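Local coordinates for protein pyrrolidone-carboxylate peptidase (Deinococcus radiodurans R1, PDB 5Z48) that probably removes N-terminal pyroglutamyl groups from peptides as a cytoplasmic thiol exopeptidase of the C15 family, working as a homotetramer, at residues Val87-Phe92 / Ala141-Cys146. Residues are numbered along the deposited sequence; the frame is centred on the assembly and turned at random. Where two conformers were deposited one is given.
Sequences VGVMDF and AGLYVC. With PCA (pyroglutamic acid), chain I.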
loop_
_atom_site.group_PDB
_atom_site.type_symbol
_atom_site.label_atom_id
_atom_site.label_comp_id
_atom_site.label_asym_id
_atom_site.label_seq_id
_atom_site.Cartn_x
_atom_site.Cartn_y
_atom_site.Cartn_z
ATOM N N VAL B 87 -5.753 -4.734 23.614
ATOM C CA VAL B 87 -6.313 -3.499 24.165
ATOM C C VAL B 87 -7.755 -3.739 24.608
ATOM O O VAL B 87 -8.516 -4.445 23.935
ATOM C CB VAL B 87 -6.239 -2.379 23.112
ATOM C CG1 VAL B 87 -6.962 -1.123 23.583
ATOM C CG2 VAL B 87 -4.782 -2.060 22.761
ATOM N N GLY B 88 -8.118 -3.168 25.753
ATOM C CA GLY B 88 -9.422 -3.422 26.383
ATOM C C GLY B 88 -10.569 -2.633 25.773
ATOM O O GLY B 88 -11.384 -2.052 26.503
ATOM N N VAL B 89 -10.641 -2.589 24.454
ATOM C CA VAL B 89 -11.695 -1.861 23.750
ATOM C C VAL B 89 -12.206 -2.710 22.587
ATOM O O VAL B 89 -11.422 -3.376 21.892
ATOM C CB VAL B 89 -11.218 -0.484 23.227
ATOM C CG1 VAL B 89 -12.330 0.233 22.463
ATOM C CG2 VAL B 89 -10.708 0.416 24.377
ATOM N N MET B 90 -13.522 -2.655 22.373
ATOM C CA MET B 90 -14.196 -3.233 21.210
ATOM C C MET B 90 -14.644 -2.096 20.295
ATOM O O MET B 90 -15.493 -1.280 20.682
ATOM C CB MET B 90 -15.402 -4.072 21.636
ATOM C CG MET B 90 -15.016 -5.133 22.642
ATOM S SD MET B 90 -16.350 -5.817 23.612
ATOM C CE MET B 90 -17.211 -6.893 22.473
ATOM N N ASP B 91 -14.127 -2.089 19.065
ATOM C CA ASP B 91 -14.540 -1.085 18.083
ATOM C C ASP B 91 -14.484 -1.748 16.721
ATOM O O ASP B 91 -13.391 -2.005 16.195
ATOM C CB ASP B 91 -13.667 0.167 18.134
ATOM C CG ASP B 91 -14.271 1.290 17.329
ATOM O OD1 ASP B 91 -15.171 1.982 17.819
ATOM O OD2 ASP B 91 -13.834 1.495 16.177
ATOM N N PHE B 92 -15.662 -2.068 16.175
ATOM C CA PHE B 92 -15.757 -2.953 15.023
ATOM C C PHE B 92 -15.956 -2.133 13.763
ATOM O O PHE B 92 -16.946 -1.404 13.653
ATOM C CB PHE B 92 -16.917 -3.940 15.174
ATOM C CG PHE B 92 -16.710 -5.026 16.218
ATOM C CD1 PHE B 92 -15.647 -5.010 17.135
ATOM C CD2 PHE B 92 -17.608 -6.098 16.250
ATOM C CE1 PHE B 92 -15.492 -6.035 18.079
ATOM C CE2 PHE B 92 -17.484 -7.119 17.172
ATOM C CZ PHE B 92 -16.417 -7.120 18.086
ATOM N N ALA B 141 -3.528 -5.332 17.203
ATOM C CA ALA B 141 -4.276 -6.489 16.696
ATOM C C ALA B 141 -5.619 -6.085 16.094
ATOM O O ALA B 141 -6.447 -6.966 15.813
ATOM C CB ALA B 141 -4.501 -7.514 17.820
ATOM N N GLY B 142 -5.843 -4.783 15.882
ATOM C CA GLY B 142 -7.188 -4.268 15.647
ATOM C C GLY B 142 -7.968 -4.241 16.959
ATOM O O GLY B 142 -7.429 -4.533 18.003
ATOM N N LEU B 143 -9.248 -3.831 16.872
ATOM C CA LEU B 143 -10.159 -3.834 18.023
ATOM C C LEU B 143 -11.391 -4.708 17.734
ATOM O O LEU B 143 -12.463 -4.484 18.276
ATOM C CB LEU B 143 -10.538 -2.400 18.430
ATOM C CG LEU B 143 -9.295 -1.589 18.873
ATOM C CD1 LEU B 143 -9.799 -0.194 19.227
ATOM C CD2 LEU B 143 -8.568 -2.184 20.083
ATOM N N TYR B 144 -11.216 -5.733 16.871
ATOM C CA TYR B 144 -12.270 -6.662 16.495
ATOM C C TYR B 144 -12.137 -7.926 17.353
ATOM O O TYR B 144 -11.677 -7.841 18.486
ATOM C CB TYR B 144 -12.169 -6.914 14.987
ATOM C CG TYR B 144 -13.304 -7.622 14.228
ATOM C CD1 TYR B 144 -14.654 -7.249 14.312
ATOM C CD2 TYR B 144 -12.975 -8.628 13.340
ATOM C CE1 TYR B 144 -15.637 -7.887 13.541
ATOM C CE2 TYR B 144 -13.950 -9.274 12.568
ATOM C CZ TYR B 144 -15.274 -8.895 12.660
ATOM O OH TYR B 144 -16.218 -9.531 11.879
ATOM N N VAL B 145 -12.547 -9.081 16.850
ATOM C CA VAL B 145 -12.701 -10.231 17.752
ATOM C C VAL B 145 -11.346 -10.853 18.107
ATOM O O VAL B 145 -11.194 -11.385 19.220
ATOM C CB VAL B 145 -13.693 -11.265 17.158
ATOM C CG1 VAL B 145 -14.079 -12.347 18.207
ATOM C CG2 VAL B 145 -15.006 -10.612 16.702
ATOM N N CYS B 146 -10.328 -10.788 17.218
ATOM C CA CYS B 146 -9.004 -11.313 17.571
ATOM C C CYS B 146 -8.399 -10.542 18.737
ATOM O O CYS B 146 -7.908 -11.127 19.699
ATOM C CB CYS B 146 -8.058 -11.238 16.365
ATOM S SG CYS B 146 -8.562 -12.400 15.021
HETATM N N PCA I . -9.700 -12.197 12.015
HETATM C CA PCA I . -10.574 -11.198 12.620
HETATM C CB PCA I . -11.664 -11.947 13.405
HETATM C CG PCA I . -11.507 -13.441 13.117
HETATM C CD PCA I . -10.237 -13.499 12.309
HETATM O OE PCA I . -9.747 -14.573 11.942
HETATM C C PCA I . -9.743 -10.206 13.457
HETATM O O PCA I . -10.176 -9.658 14.476
HETATM O OXT PCA I . -8.547 -9.952 13.137
HETATM O O HOH W 1 -11.646 -6.037 20.872
#
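Leu143 is the knob, and Val87, Val89 and Asp91 line the hollow with side chains and the Val89 carbonyl, where the end of strand 80-90 in the mixed central sheet of this alpha/beta fold of the C15 family meets the loop before helix 145-159. Tyr144 is the N-cap of that helix, and its first turn carries Cys146, the probable nucleophile. CD2 of Leu143 lodges against CB of Val87 (3.8 Å), while CD1 touches both CG1 of Val89 and CB of Asp91; Arg84 of the second subunit packs on the same leucine. Beside this knob the segments are tied by one nearly straight hydrogen bond, Asp91 N to Leu143 O (3.0 Å, 166°). Water 1 is hydrogen-bonded to Val89 O and Tyr144 O, linking the segments. Next along, Phe92 and Tyr144 form a T-shaped stack, ring planes at 78°: Tyr144, its CG anti to the backbone N (chi1 -168°), presents its edge, with CD1 over the centre of the Phe92 face. CZ of Phe92 also touches CG2 of Val145. An alanine at Phe92 would probably open a gap beside the Tyr144 edge and let that ring shift, though Tyr144 OH would keep its bond to Pro95 O. The tyrosine ring lines the pyroglutamate pocket: Tyr144 CD2 lies 3.2 Å from PCA O, which also accepts the hydrogen bond from Cys146 N.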